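Local coordinates for protein nicotinamide riboside transporter PnuC (Neisseria mucosa ATCC 25996, PDB 4QTN) that probably carries nicotinamide riboside, a vitamin B3 form, across the bacterial inner membrane as a homotrimer, and holds this molecule in its transmembrane pocket, at residues S63-G68 with P97-G102; F103-K108 with L173-Y178; T118-A123 with T229-R234; A123-V128 with R177-W182. One frame throughout, in Å; residues are numbered along the deposited sequence.

Interaction 1 of 4, residues S63-G68 with P97-G102. With NNR (Nicotinamide riboside), chain I.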
# COMPACT_ATOMS: atom_id res chain seq x y z
N SER C 63 -6.79 5.98 -27.11
CA SER C 63 -8.23 5.82 -26.91
C SER C 63 -8.62 5.88 -25.46
O SER C 63 -9.74 5.58 -25.12
CB SER C 63 -8.70 4.49 -27.46
OG SER C 63 -8.25 3.43 -26.63
N ASN C 64 -7.67 6.22 -24.60
CA ASN C 64 -7.98 6.52 -23.22
C ASN C 64 -8.94 7.69 -23.14
O ASN C 64 -9.84 7.70 -22.30
CB ASN C 64 -6.71 6.80 -22.39
CG ASN C 64 -6.38 8.28 -22.31
OD1 ASN C 64 -6.90 9.01 -21.45
ND2 ASN C 64 -5.50 8.74 -23.20
N TYR C 65 -8.80 8.64 -24.06
CA TYR C 65 -9.48 9.93 -23.95
C TYR C 65 -10.99 9.85 -24.11
O TYR C 65 -11.73 10.58 -23.43
CB TYR C 65 -8.89 10.94 -24.92
CG TYR C 65 -7.53 11.45 -24.50
CD1 TYR C 65 -7.37 12.18 -23.34
CD2 TYR C 65 -6.41 11.18 -25.28
CE1 TYR C 65 -6.13 12.64 -22.95
CE2 TYR C 65 -5.17 11.65 -24.90
CZ TYR C 65 -5.03 12.38 -23.74
OH TYR C 65 -3.78 12.83 -23.37
N LEU C 66 -11.46 8.99 -25.01
CA LEU C 66 -12.88 8.77 -25.16
C LEU C 66 -13.50 8.24 -23.86
O LEU C 66 -14.50 8.78 -23.36
CB LEU C 66 -13.17 7.82 -26.31
CG LEU C 66 -14.63 7.36 -26.37
CD1 LEU C 66 -15.59 8.54 -26.39
CD2 LEU C 66 -14.85 6.44 -27.57
N PHE C 67 -12.90 7.18 -23.31
CA PHE C 67 -13.30 6.66 -22.00
C PHE C 67 -13.28 7.74 -20.93
O PHE C 67 -14.24 7.89 -20.18
CB PHE C 67 -12.40 5.49 -21.57
CG PHE C 67 -12.58 4.26 -22.40
CD1 PHE C 67 -13.69 3.45 -22.23
CD2 PHE C 67 -11.64 3.92 -23.37
CE1 PHE C 67 -13.86 2.31 -23.00
CE2 PHE C 67 -11.81 2.78 -24.15
CZ PHE C 67 -12.92 1.98 -23.96
N GLY C 68 -12.18 8.48 -20.87
CA GLY C 68 -12.03 9.54 -19.87
C GLY C 68 -13.18 10.52 -19.91
O GLY C 68 -13.72 10.90 -18.86
N PRO C 97 -12.85 19.48 -20.58
CA PRO C 97 -12.25 20.06 -21.78
C PRO C 97 -10.91 19.39 -22.13
O PRO C 97 -10.66 19.06 -23.30
CB PRO C 97 -12.05 21.54 -21.42
CG PRO C 97 -12.15 21.59 -19.93
CD PRO C 97 -13.03 20.46 -19.50
N VAL C 98 -10.09 19.12 -21.12
CA VAL C 98 -8.74 18.60 -21.32
C VAL C 98 -8.71 17.25 -22.07
O VAL C 98 -7.75 16.95 -22.78
CB VAL C 98 -7.95 18.51 -19.99
CG1 VAL C 98 -6.65 17.75 -20.17
CG2 VAL C 98 -7.66 19.91 -19.48
N GLN C 99 -9.78 16.46 -21.94
CA GLN C 99 -9.92 15.22 -22.71
C GLN C 99 -9.66 15.45 -24.20
O GLN C 99 -8.96 14.66 -24.85
CB GLN C 99 -11.29 14.57 -22.49
CG GLN C 99 -11.47 13.91 -21.14
CD GLN C 99 -10.32 12.98 -20.78
OE1 GLN C 99 -10.05 12.01 -21.47
NE2 GLN C 99 -9.63 13.30 -19.68
N PHE C 100 -10.23 16.53 -24.75
CA PHE C 100 -10.06 16.85 -26.17
C PHE C 100 -8.67 17.41 -26.43
O PHE C 100 -7.93 16.90 -27.27
CB PHE C 100 -11.12 17.83 -26.66
CG PHE C 100 -12.52 17.36 -26.46
CD1 PHE C 100 -13.14 16.56 -27.41
CD2 PHE C 100 -13.23 17.71 -25.31
CE1 PHE C 100 -14.45 16.11 -27.22
CE2 PHE C 100 -14.53 17.27 -25.11
CZ PHE C 100 -15.14 16.46 -26.07
N VAL C 101 -8.32 18.45 -25.68
CA VAL C 101 -6.97 19.02 -25.66
C VAL C 101 -5.91 17.91 -25.66
O VAL C 101 -5.00 17.91 -26.51
CB VAL C 101 -6.76 19.89 -24.42
CG1 VAL C 101 -5.55 20.78 -24.60
CG2 VAL C 101 -8.00 20.72 -24.14
N GLY C 102 -6.03 17.00 -24.70
CA GLY C 102 -5.21 15.80 -24.63
C GLY C 102 -5.19 14.98 -25.91
O GLY C 102 -4.12 14.63 -26.41
O2R NNR I . -7.18 11.10 -18.14
C2R NNR I . -7.45 10.78 -16.66
C3R NNR I . -8.83 11.31 -16.26
O3R NNR I . -9.15 12.39 -17.02
C4R NNR I . -8.68 11.76 -14.82
C5R NNR I . -9.10 10.63 -13.79
O5R NNR I . -8.58 10.99 -12.46
O4R NNR I . -7.42 12.06 -14.68
C1R NNR I . -6.60 11.36 -15.87
N1 NNR I . -5.63 10.40 -15.32
C2 NNR I . -5.73 9.95 -13.99
C6 NNR I . -4.60 9.92 -16.11
C5 NNR I . -3.68 8.99 -15.58
C4 NNR I . -3.78 8.57 -14.27
C3 NNR I . -4.79 9.03 -13.48
C7 NNR I . -4.89 8.51 -12.05
O7 NNR I . -5.45 9.14 -11.21
N7 NNR I . -4.32 7.23 -11.72

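Interaction 2 of 4, residues F103-K108 with L173-Y178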
# COMPACT_ATOMS: atom_id res chain seq x y z
N PHE C 103 -6.37 14.67 -26.45
CA PHE C 103 -6.44 13.88 -27.69
C PHE C 103 -5.72 14.58 -28.83
O PHE C 103 -5.07 13.92 -29.65
CB PHE C 103 -7.88 13.58 -28.09
CG PHE C 103 -8.00 12.82 -29.38
CD1 PHE C 103 -7.36 11.59 -29.54
CD2 PHE C 103 -8.71 13.34 -30.45
CE1 PHE C 103 -7.44 10.88 -30.73
CE2 PHE C 103 -8.80 12.64 -31.65
CZ PHE C 103 -8.16 11.41 -31.79
N ALA C 104 -5.84 15.90 -28.87
CA ALA C 104 -5.13 16.74 -29.84
C ALA C 104 -3.63 16.49 -29.79
O ALA C 104 -3.05 16.01 -30.77
CB ALA C 104 -5.44 18.22 -29.58
N MSE C 105 -3.01 16.79 -28.64
CA MSE C 105 -1.55 16.82 -28.54
C MSE C 105 -0.92 15.47 -28.46
O MSE C 105 0.22 15.29 -28.88
CB MSE C 105 -1.11 17.55 -27.30
CG MSE C 105 -1.64 18.95 -27.27
SE MSE C 105 -1.39 19.48 -25.42
CE MSE C 105 -2.86 18.46 -24.61
N TRP C 106 -1.63 14.50 -27.88
CA TRP C 106 -1.19 13.12 -27.93
C TRP C 106 -1.21 12.63 -29.38
O TRP C 106 -0.21 12.09 -29.88
CB TRP C 106 -2.05 12.22 -27.04
CG TRP C 106 -1.50 11.98 -25.63
CD1 TRP C 106 -0.97 12.91 -24.78
CD2 TRP C 106 -1.52 10.74 -24.90
NE1 TRP C 106 -0.63 12.33 -23.58
CE2 TRP C 106 -0.96 11.00 -23.63
CE3 TRP C 106 -1.96 9.44 -25.21
CZ2 TRP C 106 -0.81 9.99 -22.66
CZ3 TRP C 106 -1.80 8.44 -24.24
CH2 TRP C 106 -1.24 8.72 -22.99
N ARG C 107 -2.33 12.87 -30.08
CA ARG C 107 -2.52 12.44 -31.48
C ARG C 107 -1.30 12.69 -32.36
O ARG C 107 -0.99 11.90 -33.24
CB ARG C 107 -3.74 13.12 -32.10
CG ARG C 107 -4.21 12.49 -33.42
CD ARG C 107 -5.40 13.24 -34.01
NE ARG C 107 -5.16 14.68 -34.04
CZ ARG C 107 -6.08 15.59 -34.29
NH1 ARG C 107 -5.76 16.88 -34.29
NH2 ARG C 107 -7.33 15.23 -34.55
N LYS C 108 -0.62 13.81 -32.11
CA LYS C 108 0.54 14.19 -32.90
C LYS C 108 1.80 13.37 -32.60
O LYS C 108 2.74 13.41 -33.36
CB LYS C 108 0.84 15.69 -32.72
CG LYS C 108 0.69 16.53 -33.98
CD LYS C 108 0.24 17.94 -33.66
CE LYS C 108 0.78 18.40 -32.32
NZ LYS C 108 0.21 19.72 -31.91
N LEU C 173 1.18 17.51 -16.81
CA LEU C 173 2.25 16.60 -17.23
C LEU C 173 1.76 15.46 -18.15
O LEU C 173 2.43 15.10 -19.13
CB LEU C 173 2.97 16.02 -16.02
CG LEU C 173 3.67 17.05 -15.13
CD1 LEU C 173 3.58 16.66 -13.67
CD2 LEU C 173 5.12 17.27 -15.54
N MSE C 174 0.57 14.91 -17.86
CA MSE C 174 0.04 13.78 -18.64
C MSE C 174 -0.26 14.13 -20.08
O MSE C 174 0.20 13.45 -20.99
CB MSE C 174 -1.15 13.15 -17.94
CG MSE C 174 -1.62 11.89 -18.64
SE MSE C 174 -3.50 12.22 -19.09
CE MSE C 174 -3.58 11.38 -20.87
N ILE C 175 -1.02 15.20 -20.32
CA ILE C 175 -1.25 15.64 -21.71
C ILE C 175 0.06 16.01 -22.39
O ILE C 175 0.26 15.71 -23.56
CB ILE C 175 -2.26 16.81 -21.83
CG1 ILE C 175 -1.92 17.95 -20.89
CG2 ILE C 175 -3.68 16.31 -21.59
CD1 ILE C 175 -2.71 19.21 -21.16
N LEU C 176 0.98 16.64 -21.64
CA LEU C 176 2.33 16.96 -22.14
C LEU C 176 3.29 15.74 -22.31
O LEU C 176 4.45 15.93 -22.68
CB LEU C 176 3.00 18.01 -21.25
CG LEU C 176 2.68 19.50 -21.43
CD1 LEU C 176 3.91 20.31 -21.05
CD2 LEU C 176 2.23 19.84 -22.85
N ARG C 177 2.81 14.52 -22.01
CA ARG C 177 3.57 13.26 -22.24
C ARG C 177 4.79 13.01 -21.32
O ARG C 177 5.75 12.36 -21.72
CB ARG C 177 3.99 13.16 -23.71
CG ARG C 177 2.84 12.90 -24.66
CD ARG C 177 2.98 13.68 -25.95
NE ARG C 177 4.33 13.61 -26.49
CZ ARG C 177 5.06 14.67 -26.82
NH1 ARG C 177 4.55 15.90 -26.70
NH2 ARG C 177 6.29 14.50 -27.29
N TYR C 178 4.75 13.50 -20.08
CA TYR C 178 5.88 13.32 -19.17
C TYR C 178 5.66 12.19 -18.20
O TYR C 178 4.58 12.02 -17.65
CB TYR C 178 6.19 14.62 -18.42
CG TYR C 178 6.86 15.66 -19.29
CD1 TYR C 178 8.21 15.53 -19.67
CD2 TYR C 178 6.15 16.75 -19.78
CE1 TYR C 178 8.82 16.47 -20.49
CE2 TYR C 178 6.75 17.69 -20.60
CZ TYR C 178 8.08 17.55 -20.95
OH TYR C 178 8.67 18.48 -21.78

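Interaction 3 of 4, residues T118-A123 with T229-R234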
# COMPACT_ATOMS: atom_id res chain seq x y z
N THR C 118 -0.40 -2.21 -31.83
CA THR C 118 -1.07 -0.99 -31.40
C THR C 118 -0.10 0.21 -31.51
O THR C 118 1.02 0.07 -32.00
CB THR C 118 -1.63 -1.13 -29.95
OG1 THR C 118 -2.62 -0.12 -29.72
CG2 THR C 118 -0.49 -1.04 -28.89
N GLU C 119 -0.55 1.38 -31.09
CA GLU C 119 0.29 2.55 -31.11
C GLU C 119 0.41 3.11 -29.71
O GLU C 119 -0.60 3.25 -29.02
CB GLU C 119 -0.29 3.58 -32.08
CG GLU C 119 -0.35 3.09 -33.54
CD GLU C 119 -1.79 3.01 -34.10
OE1 GLU C 119 -2.51 4.04 -34.07
OE2 GLU C 119 -2.18 1.93 -34.62
N GLU C 120 1.65 3.32 -29.25
CA GLU C 120 1.92 3.96 -27.93
C GLU C 120 2.48 5.37 -28.10
O GLU C 120 3.35 5.59 -28.94
CB GLU C 120 2.90 3.12 -27.06
CG GLU C 120 3.66 2.02 -27.81
CD GLU C 120 5.09 1.79 -27.29
OE1 GLU C 120 5.92 2.71 -27.43
OE2 GLU C 120 5.40 0.67 -26.80
N VAL C 121 1.97 6.30 -27.29
CA VAL C 121 2.47 7.69 -27.21
C VAL C 121 3.96 7.73 -26.86
O VAL C 121 4.49 6.80 -26.22
CB VAL C 121 1.67 8.52 -26.16
CG1 VAL C 121 2.21 8.29 -24.75
CG2 VAL C 121 1.67 9.99 -26.51
N LYS C 122 4.65 8.78 -27.30
CA LYS C 122 6.08 8.93 -27.05
C LYS C 122 6.30 9.63 -25.73
O LYS C 122 5.93 10.77 -25.57
CB LYS C 122 6.76 9.67 -28.21
CG LYS C 122 6.99 8.80 -29.45
CD LYS C 122 7.78 9.54 -30.55
CE LYS C 122 6.88 10.47 -31.37
NZ LYS C 122 7.66 11.45 -32.19
N ALA C 123 6.85 8.91 -24.76
CA ALA C 123 6.93 9.41 -23.39
C ALA C 123 8.23 10.16 -23.17
O ALA C 123 9.27 9.75 -23.67
CB ALA C 123 6.80 8.26 -22.41
N THR C 229 8.08 4.36 -17.57
CA THR C 229 9.53 4.28 -17.63
C THR C 229 10.01 3.47 -18.83
O THR C 229 10.82 3.95 -19.63
CB THR C 229 10.15 3.77 -16.33
OG1 THR C 229 9.93 4.74 -15.32
CG2 THR C 229 11.63 3.60 -16.50
N LYS C 230 9.51 2.24 -18.97
CA LYS C 230 9.85 1.40 -20.13
C LYS C 230 9.62 2.18 -21.44
O LYS C 230 10.38 2.04 -22.40
CB LYS C 230 9.06 0.07 -20.11
CG LYS C 230 9.55 -0.93 -19.05
CD LYS C 230 8.40 -1.77 -18.45
CE LYS C 230 8.20 -3.12 -19.15
NZ LYS C 230 8.75 -4.28 -18.39
N LEU C 231 8.62 3.05 -21.42
CA LEU C 231 8.19 3.79 -22.58
C LEU C 231 9.18 4.92 -22.88
O LEU C 231 9.57 5.13 -24.03
CB LEU C 231 6.83 4.39 -22.28
CG LEU C 231 5.58 4.36 -23.15
CD1 LEU C 231 5.45 3.12 -24.02
CD2 LEU C 231 4.40 4.49 -22.21
N VAL C 232 9.56 5.65 -21.84
CA VAL C 232 10.52 6.74 -21.98
C VAL C 232 11.84 6.24 -22.57
O VAL C 232 12.48 6.95 -23.33
CB VAL C 232 10.78 7.47 -20.63
CG1 VAL C 232 12.18 8.05 -20.57
CG2 VAL C 232 9.74 8.56 -20.41
N LYS C 233 12.25 5.02 -22.23
CA LYS C 233 13.44 4.44 -22.84
C LYS C 233 13.23 4.10 -24.29
O LYS C 233 14.09 4.35 -25.10
CB LYS C 233 13.91 3.21 -22.07
CG LYS C 233 15.04 3.48 -21.10
CD LYS C 233 15.33 2.27 -20.21
CE LYS C 233 15.54 2.66 -18.74
NZ LYS C 233 14.57 1.97 -17.83
N ARG C 234 12.07 3.54 -24.64
CA ARG C 234 11.84 3.14 -26.03
C ARG C 234 12.07 4.31 -26.98
O ARG C 234 12.23 4.12 -28.19
CB ARG C 234 10.43 2.53 -26.23
CG ARG C 234 10.20 1.15 -25.57
CD ARG C 234 9.16 0.32 -26.33
NE ARG C 234 9.74 -0.25 -27.55
CZ ARG C 234 9.50 0.20 -28.78
NH1 ARG C 234 8.63 1.19 -28.97
NH2 ARG C 234 10.11 -0.35 -29.84

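Interaction 4 of 4, residues A123-V128 with R177-W182. With NNR (Nicotinamide riboside), chain I.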
# COMPACT_ATOMS: atom_id res chain seq x y z
N ALA C 123 6.85 8.91 -24.76
CA ALA C 123 6.93 9.41 -23.39
C ALA C 123 8.23 10.16 -23.17
O ALA C 123 9.27 9.75 -23.67
CB ALA C 123 6.80 8.26 -22.41
N LYS C 124 8.16 11.27 -22.43
CA LYS C 124 9.34 12.11 -22.15
C LYS C 124 9.63 12.14 -20.66
O LYS C 124 8.75 11.88 -19.85
CB LYS C 124 9.15 13.55 -22.69
CG LYS C 124 8.89 13.64 -24.18
CD LYS C 124 8.95 15.07 -24.70
CE LYS C 124 7.76 15.90 -24.21
NZ LYS C 124 7.63 17.18 -24.97
N ALA C 125 10.87 12.49 -20.30
CA ALA C 125 11.30 12.54 -18.91
C ALA C 125 11.85 13.92 -18.55
O ALA C 125 12.87 14.33 -19.10
CB ALA C 125 12.35 11.48 -18.63
N LEU C 126 11.18 14.60 -17.62
CA LEU C 126 11.70 15.83 -16.99
C LEU C 126 13.00 15.58 -16.27
O LEU C 126 13.23 14.46 -15.77
CB LEU C 126 10.70 16.38 -15.98
CG LEU C 126 9.32 16.83 -16.44
CD1 LEU C 126 8.55 17.26 -15.21
CD2 LEU C 126 9.36 17.96 -17.46
N THR C 127 13.86 16.61 -16.18
CA THR C 127 15.05 16.54 -15.32
C THR C 127 14.77 17.17 -13.96
O THR C 127 13.70 17.74 -13.75
CB THR C 127 16.28 17.21 -15.95
OG1 THR C 127 16.20 18.63 -15.77
CG2 THR C 127 16.37 16.88 -17.42
N VAL C 128 15.72 17.03 -13.04
CA VAL C 128 15.49 17.40 -11.66
C VAL C 128 15.23 18.90 -11.59
O VAL C 128 14.33 19.38 -10.87
CB VAL C 128 16.70 17.03 -10.78
CG1 VAL C 128 16.37 17.21 -9.31
CG2 VAL C 128 17.16 15.59 -11.05
N ARG C 177 2.81 14.52 -22.01
CA ARG C 177 3.57 13.26 -22.24
C ARG C 177 4.79 13.01 -21.32
O ARG C 177 5.75 12.36 -21.72
CB ARG C 177 3.99 13.16 -23.71
CG ARG C 177 2.84 12.90 -24.66
CD ARG C 177 2.98 13.68 -25.95
NE ARG C 177 4.33 13.61 -26.49
CZ ARG C 177 5.06 14.67 -26.82
NH1 ARG C 177 4.55 15.90 -26.70
NH2 ARG C 177 6.29 14.50 -27.29
N TYR C 178 4.75 13.50 -20.08
CA TYR C 178 5.88 13.32 -19.17
C TYR C 178 5.66 12.19 -18.20
O TYR C 178 4.58 12.02 -17.65
CB TYR C 178 6.19 14.62 -18.42
CG TYR C 178 6.86 15.66 -19.29
CD1 TYR C 178 8.21 15.53 -19.67
CD2 TYR C 178 6.15 16.75 -19.78
CE1 TYR C 178 8.82 16.47 -20.49
CE2 TYR C 178 6.75 17.69 -20.60
CZ TYR C 178 8.08 17.55 -20.95
OH TYR C 178 8.67 18.48 -21.78
N ARG C 179 6.70 11.40 -17.98
CA ARG C 179 6.61 10.25 -17.08
C ARG C 179 6.46 10.64 -15.60
O ARG C 179 6.05 9.84 -14.80
CB ARG C 179 7.80 9.34 -17.26
CG ARG C 179 8.26 8.73 -15.95
CD ARG C 179 9.24 7.62 -16.19
NE ARG C 179 10.56 8.12 -16.52
CZ ARG C 179 11.38 8.70 -15.65
NH1 ARG C 179 11.00 8.87 -14.38
NH2 ARG C 179 12.57 9.12 -16.05
N GLU C 180 6.82 11.86 -15.23
CA GLU C 180 6.79 12.24 -13.81
C GLU C 180 5.36 12.43 -13.28
O GLU C 180 5.15 12.58 -12.08
CB GLU C 180 7.66 13.47 -13.54
CG GLU C 180 9.17 13.17 -13.53
CD GLU C 180 9.69 12.69 -14.89
OE1 GLU C 180 9.09 13.07 -15.91
OE2 GLU C 180 10.70 11.94 -14.92
N GLN C 181 4.39 12.40 -14.20
CA GLN C 181 2.99 12.51 -13.84
C GLN C 181 2.61 11.42 -12.82
O GLN C 181 1.95 11.70 -11.83
CB GLN C 181 2.12 12.38 -15.09
CG GLN C 181 2.35 11.08 -15.86
CD GLN C 181 1.21 10.73 -16.78
OE1 GLN C 181 0.05 10.65 -16.35
NE2 GLN C 181 1.51 10.53 -18.06
N TRP C 182 3.08 10.20 -13.05
CA TRP C 182 2.81 9.07 -12.15
C TRP C 182 3.25 9.23 -10.69
O TRP C 182 2.60 8.72 -9.79
CB TRP C 182 3.35 7.76 -12.74
CG TRP C 182 2.74 7.46 -14.06
CD1 TRP C 182 3.32 7.62 -15.26
CD2 TRP C 182 1.40 7.00 -14.31
NE1 TRP C 182 2.46 7.26 -16.26
CE2 TRP C 182 1.27 6.88 -15.71
CE3 TRP C 182 0.31 6.66 -13.50
CZ2 TRP C 182 0.08 6.45 -16.31
CZ3 TRP C 182 -0.86 6.24 -14.11
CH2 TRP C 182 -0.97 6.15 -15.50
O2R NNR I . -7.18 11.10 -18.14
C2R NNR I . -7.45 10.78 -16.66
C3R NNR I . -8.83 11.31 -16.26
O3R NNR I . -9.15 12.39 -17.02
C4R NNR I . -8.68 11.76 -14.82
C5R NNR I . -9.10 10.63 -13.79
O5R NNR I . -8.58 10.99 -12.46
O4R NNR I . -7.42 12.06 -14.68
C1R NNR I . -6.60 11.36 -15.87
N1 NNR I . -5.63 10.40 -15.32
C2 NNR I . -5.73 9.95 -13.99
C6 NNR I . -4.60 9.92 -16.11
C5 NNR I . -3.68 8.99 -15.58
C4 NNR I . -3.78 8.57 -14.27
C3 NNR I . -4.79 9.03 -13.48
C7 NNR I . -4.89 8.51 -12.05
O7 NNR I . -5.45 9.14 -11.21
N7 NNR I . -4.32 7.23 -11.72

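Interaction 1 of 4, residues S63-G68 with P97-G102
Asn64 ND2 is the best-held polar side-chain atom of this contact, and one weak hydrogen bond grips it, to the carbonyl of Lys61, just before the helix. Asn64 ND2 also lies over the centre of the Tyr65 ring, 3.3 Å above the plane. The opposite face of that ring is covered by bare backbone, with Tyr65 CZ 3.4 Å from Gly102 C. The phenol is thus sandwiched between an amide and a glycine. This happens where two transmembrane helices, 64-80 and 85-107, run side by side. Their short segments here are antiparallel, at 170°, with axes 9.2 Å apart. Tyr65 has CG anti to its carbonyl carbon (chi1 -73°), which lays the ring against helix 85-107. Gln99 meets the ring at its edge, with CD near the ring plane. The Gln99 chain bends at chi2 and brings its amide alongside the first turn of helix 64-80. The amide and ring planes are 49° apart, so the two groups cross obliquely and do not stack. Gln99 CG also packs on the backbone of Gly68, 4.0 Å from Gly68 C. Gln99 binds nicotinamide riboside, and its amide end faces the ribose. Asn64 also lines the pocket, with OD1 3.9 Å from NNR O2R. Beyond the two segments, Trp106 meets Tyr65 edge-to-face and Met174 packs on it. The contact therefore joins an antiparallel helix pair, packed through an aromatic ring and two glycines, to polar groups facing the ribose hydroxyls. Tyr65 is a second-shell group, packed against both pocket amides.

Interaction 2 of 4, residues F103-K108 with L173-Y178
A Schellman motif closes the cytoplasmic end of helix 158-175, and the last turns of helix 85-107 pack on it. Arg177 has positive phi (72°). Its N bonds back to Met174 O, and Tyr178 N bonds back to Leu173 O. Trp106 uses the same turn. Trp106 NE1 donates to Met174 O at 2.9 Å, with a fairly straight N-H...O angle of 164°. The oxygen lies in the indole plane, but the donor sits 25° above the carbonyl plane. Met174 O therefore accepts two bonds, one from the motif and one from Trp106. The Met174 side chain bends at chi2 and chi3 and brings its methyl over one indole face, with Met174 CE 3.6 Å from Trp106 CZ2. Met174 also lines the nicotinamide riboside pocket, so the indole packs directly on a residue of the pocket wall. Arg177 slides past the indole in the opposite direction, with its CG 3.7 Å from Trp106 NE1. Its guanidinium stands almost perpendicular to the ring. One residue earlier than Trp106, Met105 points at the other helix; like Met174, it is a selenomethionine. Its chain bends at chi3 and sets Met105 CE 3.3 Å from Ile175 CB.

Interaction 3 of 4, residues T118-A123 with T229-R234
Glu120 and Leu231 lie alongside each other and run in opposite directions, one from the loop and one from the helix. Leu231 CD1 touches the carboxylate end, 3.5 Å from Glu120 OE1. Glu120 and Arg234 instead cross at about a right angle. Their carboxylate and guanidinium planes are 83° apart, so the two groups cannot meet flat, two atoms to two. A single pair of tips does the work. Arg234 NH1 is 3.5 Å from Glu120 OE1, in a salt bridge whose hydrogen bond is weak (143°). The oxygen lies near the guanidinium plane, at its edge. Arg234 has CG anti to its carbonyl carbon and bends at chi3 (76°), which swings the guanidinium toward the loop. Farther along the loop the contact turns apolar. Ala123 points its methyl at the helix and sets it between two residues. Ala123 CB is 3.9 Å from Leu231 CB and 3.6 Å from Val232 CG2.
The contact fastens the cytoplasmic loop between helices 85-107 and 128-147 to the last turns of helix 208-234. Trp228, just before this segment on the same helix, also packs on Val121 and Ala123. Arg234 NE makes a long, weak ion pair with Glu114, so the arginine has acidic residues near two of its nitrogens. This is packing on the cytoplasmic side, with the Val121 side chain about 11 Å from the bound nicotinamide riboside. The chemistry is mixed. Ala123, Leu231 and Val232 make the apolar part, while the charged pair at the partly exposed border is long and bent and probably adds only modest attraction.

Interaction 4 of 4, residues A123-V128 with R177-W182
The Tyr178 ring carries Leu126 on one face. Leu126 CD2 stands 3.5 Å from the ring centroid of Tyr178, 18° off the normal, a CH-pi contact. The Arg177 guanidinium has Lys124 CE over one face. The Arg179 guanidinium has Glu180 OE2 over one face, with NH1 to OE2 3.1 Å, so this salt bridge is charge alone, without a pointing N-H. Trp182 lies apart, in the pocket, where its CZ3 is 3.7 Å from NNR C4. Trp185 and Trp228 meet it edge-to-face.
The backbones form a single beta bridge at Lys124 and Tyr178. Lys124 N donates to Arg177 O at 2.7 Å, and Arg179 N donates to Lys124 O at 2.8 Å. Both donors lie nearly along the C=O axes. Glu180 bends at chi2 and takes Leu126 N on OE1 at 3.1 Å, from above the carboxylate plane. A type I turn from Tyr178 to Gln181 then leads into helix 181-198. Leu126 O bonds His17 of a neighbouring subunit, and the same histidine packs on Arg179 and Glu180. Lys124 NZ and Arg177 NH1 are like charges 3.8 Å apart. The backbone bonds and Glu180 therefore hold the strand-like loop, despite a probable local repulsion.

Overall arrangement
Interaction 1 is fully buried in the membrane part, while interactions 2, 3 and 4 are partly buried toward the cytoplasmic side. Interactions 1 and 2 both use helix 85-107 and touch through Tyr65, Trp106 and Met174. Interactions 2 and 4 share Arg177 and Tyr178, between helices 158-175 and 181-198. Interactions 3 and 4 share Ala123, so one loop meets helix 208-234 first and then the segment 177-182. Chemistry follows place. Aromatic and amide packing marks interaction 1, an indole-to-carbonyl bond interaction 2, and a weak salt bridge with apolar contacts interaction 3. Backbone bonds lead in interaction 4, which also borders a neighbouring subunit. Interactions 1, 2 and 4 each supply ligand-pocket residues.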